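Local structure of SUMO-1 cysteine protease S273R (African swine fever virus pig/Kenya/KEN-50/1950, 6LJ9) at residues S2-E13 against E261-I272; K216-R224 against Y249-I257. The protein is a viral cysteine protease that probably matures the polyprotein precursors pp220 and pp62 into core-shell proteins and dampens host innate immune responses. All coordinates share one frame; numbering follows the deposited sequence.

Contact 1 (S2-E13 against E261-I272); sequences SILEKITSSPSE and EMYKFRTHLFRI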
loop_
_atom_site.group_PDB
_atom_site.type_symbol
_atom_site.label_atom_id
_atom_site.label_comp_id
_atom_site.label_asym_id
_atom_site.label_seq_id
_atom_site.Cartn_x
_atom_site.Cartn_y
_atom_site.Cartn_z
ATOM N N SER B 2 5.191 14.482 -19.077
ATOM C CA SER B 2 6.226 13.507 -18.754
ATOM C C SER B 2 6.026 12.932 -17.356
ATOM O O SER B 2 5.664 11.766 -17.199
ATOM C CB SER B 2 7.614 14.142 -18.864
ATOM O OG SER B 2 7.878 14.560 -20.192
ATOM N N ILE B 3 6.268 13.764 -16.341
ATOM C CA ILE B 3 6.112 13.328 -14.959
ATOM C C ILE B 3 4.652 13.062 -14.618
ATOM O O ILE B 3 4.364 12.299 -13.688
ATOM C CB ILE B 3 6.725 14.374 -14.012
ATOM C CG1 ILE B 3 8.059 14.862 -14.575
ATOM C CG2 ILE B 3 6.925 13.791 -12.620
ATOM C CD1 ILE B 3 8.426 16.260 -14.151
ATOM N N LEU B 4 3.717 13.673 -15.349
ATOM C CA LEU B 4 2.307 13.364 -15.142
ATOM C C LEU B 4 1.990 11.930 -15.544
ATOM O O LEU B 4 1.079 11.315 -14.979
ATOM C CB LEU B 4 1.433 14.349 -15.920
ATOM C CG LEU B 4 -0.030 14.452 -15.484
ATOM C CD1 LEU B 4 -0.116 14.863 -14.024
ATOM C CD2 LEU B 4 -0.788 15.432 -16.364
ATOM N N GLU B 5 2.732 11.381 -16.511
ATOM C CA GLU B 5 2.591 9.973 -16.857
ATOM C C GLU B 5 3.144 9.054 -15.775
ATOM O O GLU B 5 2.743 7.888 -15.706
ATOM C CB GLU B 5 3.295 9.677 -18.183
ATOM C CG GLU B 5 2.745 10.427 -19.383
ATOM C CD GLU B 5 3.445 10.041 -20.672
ATOM O OE1 GLU B 5 4.268 9.101 -20.644
ATOM O OE2 GLU B 5 3.173 10.674 -21.712
ATOM N N LYS B 6 4.054 9.553 -14.935
ATOM C CA LYS B 6 4.660 8.713 -13.906
ATOM C C LYS B 6 3.629 8.264 -12.876
ATOM O O LYS B 6 3.527 7.071 -12.565
ATOM C CB LYS B 6 5.805 9.458 -13.220
ATOM C CG LYS B 6 7.161 9.296 -13.881
ATOM C CD LYS B 6 8.254 9.896 -13.007
ATOM C CE LYS B 6 9.637 9.499 -13.493
ATOM N NZ LYS B 6 10.701 9.984 -12.570
ATOM N N ILE B 7 2.860 9.207 -12.332
ATOM C CA ILE B 7 1.921 8.911 -11.254
ATOM C C ILE B 7 0.759 8.086 -11.792
ATOM O O ILE B 7 0.608 7.918 -13.007
ATOM C CB ILE B 7 1.425 10.201 -10.574
ATOM C CG1 ILE B 7 0.556 11.020 -11.531
ATOM C CG2 ILE B 7 2.607 11.027 -10.082
ATOM C CD1 ILE B 7 0.078 12.332 -10.943
ATOM N N THR B 8 -0.074 7.571 -10.888
ATOM C CA THR B 8 -1.081 6.573 -11.224
ATOM C C THR B 8 -2.470 7.162 -11.453
ATOM O O THR B 8 -3.428 6.401 -11.631
ATOM C CB THR B 8 -1.148 5.511 -10.123
ATOM O OG1 THR B 8 -1.542 6.121 -8.888
ATOM C CG2 THR B 8 0.209 4.847 -9.940
ATOM N N SER B 9 -2.606 8.484 -11.459
ATOM C CA SER B 9 -3.906 9.107 -11.657
ATOM C C SER B 9 -4.212 9.269 -13.145
ATOM O O SER B 9 -3.376 9.015 -14.014
ATOM C CB SER B 9 -3.970 10.458 -10.952
ATOM O OG SER B 9 -2.937 11.314 -11.404
ATOM N N SER B 10 -5.432 9.710 -13.428
ATOM C CA SER B 10 -5.919 9.833 -14.792
ATOM C C SER B 10 -6.927 10.968 -14.838
ATOM O O SER B 10 -7.440 11.393 -13.795
ATOM C CB SER B 10 -6.553 8.522 -15.278
ATOM O OG SER B 10 -7.825 8.318 -14.686
ATOM N N PRO B 11 -7.224 11.496 -16.030
ATOM C CA PRO B 11 -8.226 12.568 -16.138
ATOM C C PRO B 11 -9.657 12.123 -15.875
ATOM O O PRO B 11 -10.566 12.956 -15.967
ATOM C CB PRO B 11 -8.067 13.052 -17.591
ATOM C CG PRO B 11 -6.708 12.589 -18.004
ATOM C CD PRO B 11 -6.501 11.294 -17.296
ATOM N N SER B 12 -9.896 10.850 -15.562
ATOM C CA SER B 12 -11.252 10.395 -15.284
ATOM C C SER B 12 -11.800 11.080 -14.038
ATOM O O SER B 12 -11.064 11.356 -13.088
ATOM C CB SER B 12 -11.274 8.876 -15.104
ATOM O OG SER B 12 -12.539 8.432 -14.644
ATOM N N GLU B 13 -13.101 11.365 -14.050
ATOM C CA GLU B 13 -13.750 12.003 -12.914
ATOM C C GLU B 13 -14.288 11.004 -11.898
ATOM O O GLU B 13 -14.799 11.422 -10.853
ATOM C CB GLU B 13 -14.886 12.917 -13.388
ATOM C CG GLU B 13 -16.095 12.186 -13.946
ATOM C CD GLU B 13 -17.298 13.095 -14.106
ATOM O OE1 GLU B 13 -17.188 14.292 -13.762
ATOM O OE2 GLU B 13 -18.353 12.614 -14.570
ATOM N N GLU B 261 2.079 21.429 -16.980
ATOM C CA GLU B 261 1.844 20.090 -16.452
ATOM C C GLU B 261 0.929 20.116 -15.235
ATOM O O GLU B 261 0.143 19.184 -15.029
ATOM C CB GLU B 261 3.175 19.427 -16.100
ATOM C CG GLU B 261 3.525 18.222 -16.956
ATOM C CD GLU B 261 4.943 17.743 -16.719
ATOM O OE1 GLU B 261 5.865 18.586 -16.735
ATOM O OE2 GLU B 261 5.135 16.526 -16.508
HETATM N N MSE B 262 1.009 21.166 -14.424
HETATM C CA MSE B 262 0.180 21.264 -13.229
HETATM C C MSE B 262 -1.241 21.693 -13.565
HETATM O O MSE B 262 -2.186 21.329 -12.866
HETATM C CB MSE B 262 0.801 22.235 -12.228
HETATM C CG MSE B 262 2.170 21.810 -11.729
HETATM SE SE MSE B 262 2.130 20.166 -10.680
HETATM C CE MSE B 262 2.440 18.854 -12.093
ATOM N N TYR B 263 -1.390 22.477 -14.636
ATOM C CA TYR B 263 -2.731 22.824 -15.094
ATOM C C TYR B 263 -3.454 21.598 -15.633
ATOM O O TYR B 263 -4.666 21.447 -15.436
ATOM C CB TYR B 263 -2.663 23.920 -16.156
ATOM C CG TYR B 263 -4.023 24.377 -16.634
ATOM C CD1 TYR B 263 -4.790 25.250 -15.873
ATOM C CD2 TYR B 263 -4.542 23.935 -17.845
ATOM C CE1 TYR B 263 -6.034 25.670 -16.303
ATOM C CE2 TYR B 263 -5.786 24.351 -18.284
ATOM C CZ TYR B 263 -6.527 25.218 -17.509
ATOM O OH TYR B 263 -7.766 25.636 -17.939
ATOM N N LYS B 264 -2.727 20.711 -16.316
ATOM C CA LYS B 264 -3.318 19.449 -16.747
ATOM C C LYS B 264 -3.603 18.537 -15.561
ATOM O O LYS B 264 -4.497 17.687 -15.637
ATOM C CB LYS B 264 -2.398 18.748 -17.746
ATOM C CG LYS B 264 -2.252 19.469 -19.076
ATOM C CD LYS B 264 -1.298 18.728 -19.999
ATOM C CE LYS B 264 -1.177 19.423 -21.345
ATOM N NZ LYS B 264 -0.192 18.747 -22.234
ATOM N N PHE B 265 -2.860 18.699 -14.464
ATOM C CA PHE B 265 -3.109 17.904 -13.268
ATOM C C PHE B 265 -4.438 18.255 -12.612
ATOM O O PHE B 265 -4.957 17.455 -11.826
ATOM C CB PHE B 265 -1.960 18.082 -12.273
ATOM C CG PHE B 265 -2.066 17.204 -11.060
ATOM C CD1 PHE B 265 -2.071 15.824 -11.187
ATOM C CD2 PHE B 265 -2.151 17.754 -9.791
ATOM C CE1 PHE B 265 -2.168 15.011 -10.074
ATOM C CE2 PHE B 265 -2.246 16.945 -8.675
ATOM C CZ PHE B 265 -2.254 15.572 -8.817
ATOM N N ARG B 266 -4.998 19.430 -12.918
ATOM C CA ARG B 266 -6.327 19.768 -12.421
ATOM C C ARG B 266 -7.376 18.782 -12.915
ATOM O O ARG B 266 -8.339 18.488 -12.198
ATOM C CB ARG B 266 -6.701 21.191 -12.840
ATOM C CG ARG B 266 -5.881 22.285 -12.178
ATOM C CD ARG B 266 -6.235 23.649 -12.753
ATOM N NE ARG B 266 -5.565 24.740 -12.052
ATOM C CZ ARG B 266 -6.122 25.458 -11.082
ATOM N NH1 ARG B 266 -7.365 25.203 -10.697
ATOM N NH2 ARG B 266 -5.439 26.434 -10.500
ATOM N N THR B 267 -7.208 18.261 -14.134
ATOM C CA THR B 267 -8.131 17.261 -14.654
ATOM C C THR B 267 -7.983 15.920 -13.946
ATOM O O THR B 267 -8.898 15.091 -14.016
ATOM C CB THR B 267 -7.927 17.081 -16.160
ATOM O OG1 THR B 267 -6.661 16.455 -16.405
ATOM C CG2 THR B 267 -7.964 18.429 -16.867
ATOM N N HIS B 268 -6.855 15.687 -13.275
ATOM C CA HIS B 268 -6.682 14.496 -12.455
ATOM C C HIS B 268 -7.248 14.657 -11.052
ATOM O O HIS B 268 -7.446 13.652 -10.359
ATOM C CB HIS B 268 -5.197 14.130 -12.348
ATOM C CG HIS B 268 -4.586 13.675 -13.637
ATOM N ND1 HIS B 268 -3.727 12.599 -13.711
ATOM C CD2 HIS B 268 -4.700 14.154 -14.898
ATOM C CE1 HIS B 268 -3.343 12.431 -14.964
ATOM N NE2 HIS B 268 -3.919 13.362 -15.704
ATOM N N LEU B 269 -7.516 15.889 -10.621
ATOM C CA LEU B 269 -7.922 16.160 -9.248
ATOM C C LEU B 269 -9.436 16.237 -9.088
ATOM O O LEU B 269 -10.000 15.614 -8.183
ATOM C CB LEU B 269 -7.286 17.467 -8.763
ATOM C CG LEU B 269 -5.787 17.465 -8.466
ATOM C CD1 LEU B 269 -5.282 18.878 -8.219
ATOM C CD2 LEU B 269 -5.493 16.576 -7.271
ATOM N N PHE B 270 -10.105 16.995 -9.951
ATOM C CA PHE B 270 -11.493 17.364 -9.737
ATOM C C PHE B 270 -12.395 16.756 -10.801
ATOM O O PHE B 270 -11.952 16.381 -11.891
ATOM C CB PHE B 270 -11.660 18.887 -9.728
ATOM C CG PHE B 270 -10.689 19.594 -8.830
ATOM C CD1 PHE B 270 -10.741 19.415 -7.457
ATOM C CD2 PHE B 270 -9.725 20.437 -9.357
ATOM C CE1 PHE B 270 -9.847 20.064 -6.626
ATOM C CE2 PHE B 270 -8.829 21.089 -8.531
ATOM C CZ PHE B 270 -8.890 20.903 -7.163
ATOM N N ARG B 271 -13.676 16.668 -10.459
ATOM C CA ARG B 271 -14.708 16.221 -11.377
ATOM C C ARG B 271 -15.247 17.405 -12.175
ATOM O O ARG B 271 -14.962 18.569 -11.888
ATOM C CB ARG B 271 -15.841 15.527 -10.618
ATOM C CG ARG B 271 -16.561 16.415 -9.611
ATOM C CD ARG B 271 -17.875 15.791 -9.161
ATOM N NE ARG B 271 -18.588 16.634 -8.206
ATOM C CZ ARG B 271 -18.629 16.414 -6.896
ATOM N NH1 ARG B 271 -18.001 15.366 -6.377
ATOM N NH2 ARG B 271 -19.304 17.235 -6.104
ATOM N N ILE B 272 -16.041 17.090 -13.196
ATOM C CA ILE B 272 -16.634 18.106 -14.063
ATOM C C ILE B 272 -17.918 18.582 -13.389
ATOM O O ILE B 272 -18.968 17.949 -13.504
ATOM C CB ILE B 272 -16.898 17.566 -15.471
ATOM C CG1 ILE B 272 -15.631 16.913 -16.028
ATOM C CG2 ILE B 272 -17.360 18.684 -16.390
ATOM C CD1 ILE B 272 -15.865 16.081 -17.265
#
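Ser2, Ile3 and Leu4 turn their backbone N-H groups toward the carboxylate of Glu261. Ser2 N reaches Glu261 OE2 from above the carboxylate plane at 3.3 Å; the bonds from Ile3 and Leu4 to that oxygen are weak. Three N-H groups at the start of helix 3-6 thus share one acceptor, an arrangement that may ease the negative charge, though this first turn is weakly bonded and Ser2 and Ile3 are poorly ordered. Leu4 fits as a knob among Glu261, Lys264, Phe265 and His268. Its CD1 lies 3.6 Å from Phe265 CD1 and also makes a CH-pi contact over one face of the His268 imidazole. Ile7 CD1 adds to the cover of Phe265, 3.6 Å from its CE1. Ser9, with OG tucked between its own N and carbonyl carbon (chi1 57°), meets the imidazole edge in plane, Ser9 OG and His268 ND1 being hydrogen-bonded at 2.8 Å. The Ser10-Pro11 peptide covers the other ring face, so His268 is sandwiched between it and Leu4. Pro11 CG also touches His268 NE2 at 3.7 Å. Farther on, Glu13 OE1 accepts a nearly straight bond from Ile272 N (3.1 Å, 164°) and is also hydrogen-bonded to Ser49 OG. The N-terminal segment thereby follows helix 259-269 into the short strand 270-271, which pairs in parallel with strand 78-79, while Ile7 lies against helix 232-244 and Glu13 against helix 48-51.

Contact 2 (K216-R224 against Y249-I257); sequences KTLAVTNIR and YTHFISTRI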
loop_
_atom_site.group_PDB
_atom_site.type_symbol
_atom_site.label_atom_id
_atom_site.label_comp_id
_atom_site.label_asym_id
_atom_site.label_seq_id
_atom_site.Cartn_x
_atom_site.Cartn_y
_atom_site.Cartn_z
ATOM N N LYS B 216 15.481 12.512 8.461
ATOM C CA LYS B 216 15.985 13.737 7.858
ATOM C C LYS B 216 14.874 14.772 7.753
ATOM O O LYS B 216 13.719 14.433 7.478
ATOM C CB LYS B 216 16.558 13.479 6.460
ATOM C CG LYS B 216 17.822 12.640 6.414
ATOM C CD LYS B 216 18.332 12.542 4.982
ATOM C CE LYS B 216 19.558 11.653 4.873
ATOM N NZ LYS B 216 20.010 11.517 3.459
ATOM N N THR B 217 15.231 16.033 7.976
ATOM C CA THR B 217 14.386 17.165 7.622
ATOM C C THR B 217 14.920 17.784 6.338
ATOM O O THR B 217 16.129 17.982 6.191
ATOM C CB THR B 217 14.352 18.214 8.736
ATOM O OG1 THR B 217 15.668 18.740 8.942
ATOM C CG2 THR B 217 13.843 17.602 10.032
ATOM N N LEU B 218 14.018 18.080 5.406
ATOM C CA LEU B 218 14.419 18.483 4.066
ATOM C C LEU B 218 13.517 19.592 3.552
ATOM O O LEU B 218 12.290 19.487 3.632
ATOM C CB LEU B 218 14.378 17.290 3.107
ATOM C CG LEU B 218 14.706 17.597 1.647
ATOM C CD1 LEU B 218 16.184 17.913 1.473
ATOM C CD2 LEU B 218 14.295 16.433 0.778
ATOM N N ALA B 219 14.132 20.642 3.015
ATOM C CA ALA B 219 13.414 21.752 2.397
ATOM C C ALA B 219 13.574 21.621 0.886
ATOM O O ALA B 219 14.635 21.927 0.334
ATOM C CB ALA B 219 13.940 23.090 2.905
ATOM N N VAL B 220 12.522 21.153 0.220
ATOM C CA VAL B 220 12.530 21.010 -1.232
ATOM C C VAL B 220 12.196 22.360 -1.850
ATOM O O VAL B 220 11.083 22.575 -2.343
ATOM C CB VAL B 220 11.546 19.919 -1.696
ATOM C CG1 VAL B 220 11.748 19.609 -3.173
ATOM C CG2 VAL B 220 11.710 18.664 -0.853
ATOM N N THR B 221 13.154 23.287 -1.809
ATOM C CA THR B 221 12.963 24.642 -2.314
ATOM C C THR B 221 14.132 25.071 -3.194
ATOM O O THR B 221 14.468 26.256 -3.253
ATOM C CB THR B 221 12.775 25.636 -1.167
ATOM O OG1 THR B 221 13.944 25.636 -0.338
ATOM C CG2 THR B 221 11.563 25.266 -0.324
ATOM N N ASN B 222 14.761 24.119 -3.885
ATOM C CA ASN B 222 15.938 24.439 -4.684
ATOM C C ASN B 222 15.559 25.060 -6.023
ATOM O O ASN B 222 16.246 25.968 -6.506
ATOM C CB ASN B 222 16.784 23.182 -4.896
ATOM C CG ASN B 222 18.113 23.476 -5.568
ATOM O OD1 ASN B 222 19.012 24.054 -4.959
ATOM N ND2 ASN B 222 18.245 23.067 -6.824
ATOM N N ILE B 223 14.471 24.595 -6.628
ATOM C CA ILE B 223 14.026 25.058 -7.938
ATOM C C ILE B 223 12.771 25.902 -7.767
ATOM O O ILE B 223 11.886 25.567 -6.971
ATOM C CB ILE B 223 13.762 23.877 -8.892
ATOM C CG1 ILE B 223 15.067 23.160 -9.233
ATOM C CG2 ILE B 223 13.071 24.343 -10.165
ATOM C CD1 ILE B 223 14.900 22.085 -10.278
ATOM N N ARG B 224 12.703 27.006 -8.511
ATOM C CA ARG B 224 11.476 27.791 -8.643
ATOM C C ARG B 224 10.675 27.189 -9.790
ATOM O O ARG B 224 10.847 27.547 -10.956
ATOM C CB ARG B 224 11.793 29.263 -8.875
ATOM C CG ARG B 224 10.570 30.126 -9.147
ATOM C CD ARG B 224 10.936 31.596 -9.250
ATOM N NE ARG B 224 9.834 32.394 -9.779
ATOM C CZ ARG B 224 8.829 32.861 -9.045
ATOM N NH1 ARG B 224 8.779 32.608 -7.745
ATOM N NH2 ARG B 224 7.869 33.579 -9.615
ATOM N N TYR B 249 11.879 12.674 -3.916
ATOM C CA TYR B 249 11.935 14.124 -3.765
ATOM C C TYR B 249 13.073 14.738 -4.567
ATOM O O TYR B 249 13.018 15.932 -4.887
ATOM C CB TYR B 249 12.071 14.502 -2.285
ATOM C CG TYR B 249 13.262 13.882 -1.577
ATOM C CD1 TYR B 249 14.558 14.322 -1.828
ATOM C CD2 TYR B 249 13.087 12.872 -0.643
ATOM C CE1 TYR B 249 15.641 13.764 -1.181
ATOM C CE2 TYR B 249 14.167 12.309 0.011
ATOM C CZ TYR B 249 15.440 12.759 -0.262
ATOM O OH TYR B 249 16.516 12.198 0.388
ATOM N N THR B 250 14.104 13.949 -4.888
ATOM C CA THR B 250 15.217 14.443 -5.690
ATOM C C THR B 250 14.777 14.887 -7.079
ATOM O O THR B 250 15.454 15.722 -7.687
ATOM C CB THR B 250 16.296 13.364 -5.821
ATOM O OG1 THR B 250 15.821 12.316 -6.677
ATOM C CG2 THR B 250 16.642 12.773 -4.456
ATOM N N HIS B 251 13.673 14.340 -7.598
ATOM C CA HIS B 251 13.151 14.803 -8.881
ATOM C C HIS B 251 12.661 16.241 -8.783
ATOM O O HIS B 251 12.876 17.042 -9.701
ATOM C CB HIS B 251 12.019 13.889 -9.356
ATOM C CG HIS B 251 11.660 14.063 -10.801
ATOM N ND1 HIS B 251 12.010 13.145 -11.769
ATOM C CD2 HIS B 251 10.977 15.041 -11.440
ATOM C CE1 HIS B 251 11.560 13.553 -12.943
ATOM N NE2 HIS B 251 10.932 14.702 -12.771
ATOM N N PHE B 252 11.996 16.585 -7.678
ATOM C CA PHE B 252 11.552 17.954 -7.450
ATOM C C PHE B 252 12.703 18.888 -7.103
ATOM O O PHE B 252 12.503 20.107 -7.077
ATOM C CB PHE B 252 10.510 17.989 -6.330
ATOM C CG PHE B 252 9.244 17.242 -6.650
ATOM C CD1 PHE B 252 9.186 15.863 -6.526
ATOM C CD2 PHE B 252 8.107 17.921 -7.057
ATOM C CE1 PHE B 252 8.024 15.174 -6.814
ATOM C CE2 PHE B 252 6.939 17.237 -7.342
ATOM C CZ PHE B 252 6.899 15.862 -7.222
ATOM N N ILE B 253 13.890 18.347 -6.838
ATOM C CA ILE B 253 15.043 19.170 -6.498
ATOM C C ILE B 253 15.868 19.532 -7.732
ATOM O O ILE B 253 16.441 20.625 -7.795
ATOM C CB ILE B 253 15.904 18.448 -5.445
ATOM C CG1 ILE B 253 15.153 18.347 -4.114
ATOM C CG2 ILE B 253 17.246 19.144 -5.248
ATOM C CD1 ILE B 253 15.954 17.691 -3.003
ATOM N N SER B 254 15.925 18.650 -8.734
ATOM C CA SER B 254 16.846 18.823 -9.848
ATOM C C SER B 254 16.180 19.098 -11.189
ATOM O O SER B 254 16.828 19.676 -12.067
ATOM C CB SER B 254 17.741 17.584 -9.991
ATOM O OG SER B 254 16.961 16.406 -10.103
ATOM N N THR B 255 14.922 18.708 -11.377
ATOM C CA THR B 255 14.233 18.873 -12.651
ATOM C C THR B 255 13.001 19.745 -12.455
ATOM O O THR B 255 12.223 19.527 -11.520
ATOM C CB THR B 255 13.833 17.520 -13.242
ATOM O OG1 THR B 255 14.985 16.670 -13.314
ATOM C CG2 THR B 255 13.260 17.701 -14.639
ATOM N N ARG B 256 12.823 20.723 -13.340
ATOM C CA ARG B 256 11.723 21.666 -13.205
ATOM C C ARG B 256 10.412 21.040 -13.666
ATOM O O ARG B 256 10.374 20.259 -14.622
ATOM C CB ARG B 256 12.004 22.939 -14.007
ATOM C CG ARG B 256 10.921 23.996 -13.858
ATOM C CD ARG B 256 11.209 25.260 -14.649
ATOM N NE ARG B 256 10.151 26.246 -14.449
ATOM C CZ ARG B 256 9.054 26.328 -15.196
ATOM N NH1 ARG B 256 8.872 25.486 -16.203
ATOM N NH2 ARG B 256 8.139 27.251 -14.938
ATOM N N ILE B 257 9.332 21.385 -12.968
ATOM C CA ILE B 257 7.986 20.934 -13.293
ATOM C C ILE B 257 7.172 22.162 -13.680
ATOM O O ILE B 257 7.041 23.104 -12.887
ATOM C CB ILE B 257 7.342 20.180 -12.120
ATOM C CG1 ILE B 257 8.179 18.948 -11.766
ATOM C CG2 ILE B 257 5.923 19.774 -12.461
ATOM C CD1 ILE B 257 7.626 18.140 -10.618
HETATM O O HOH W 1 13.093 22.124 -5.607
#
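Strand 216-220 and helix 249-254 run in roughly the same direction, their axes 40° apart and 9.2 Å at closest approach, and the chain comes nearest where Asn222 passes Ile253. Leu218 lays its CD2 methyl over one face of the Tyr249 ring, 3.5 Å from the centroid and displaced toward the rim on the side of CD1. The leucine CG stands opposite its backbone N (chi1 177°), which carries the branch from the strand onto the ring. Val220 CG1 rests one helical turn farther on, against both Phe252 CB and Ile253 CG1, at 3.8 Å from the latter, and the valine and isoleucine side chains cross at about a right angle.

Val220 is also the centre of an inverse gamma turn, by which the chain leaves the strand. This strand is an outermost member of the five-stranded mixed sheet in the Ulp1-type catalytic domain, paired in parallel with strand 181-186; helix 249-254 packs beside it, and Phe252 meets Phe186 and Tyr239 edge-to-face.

Past the strand, polar and apolar contacts mix at the end of the helix. Asn222 ND2 donates to Ile253 O at 3.2 Å (148°), tilted somewhat from the carbonyl plane. Ile223 brings CG1 to 3.2 Å from Ile253 O as well, and its CD1 lies over the Ser254-Thr255 peptide. A water accepts from Ile223 N and donates to Phe252 O, 2.6 Å away, linking the two backbones; His225 NE2 also bonds to Phe252 O. Beyond Ile223, Arg224 O lies 3.8 Å from Arg256 NE, near the guanidinium plane at its edge, while the Arg224 side chain is about 6 Å from that of Gln226, a predicted substrate-binding residue.

How the contacts relate
Contact 2 is nested within the chain loop that contact 1 closes: segment 2-13 comes first, then 216-224, 249-257 and 261-272. Their centres lie 21 Å apart, yet the two meet directly. Ile3 CD1 packs 3.6 Å from Ile257 CG1, and the CE methyl of Met262, a selenomethionine, touches Ile257 CG2. Helices 249-254 and 259-269 are consecutive, and both regions rest partly on helix 232-244, which begins at the inferred nucleophile Cys232. Contact 2 thus joins the sheet edge to this helical layer, while contact 1 brings the chain's N-terminal segment onto the last helix of the chain.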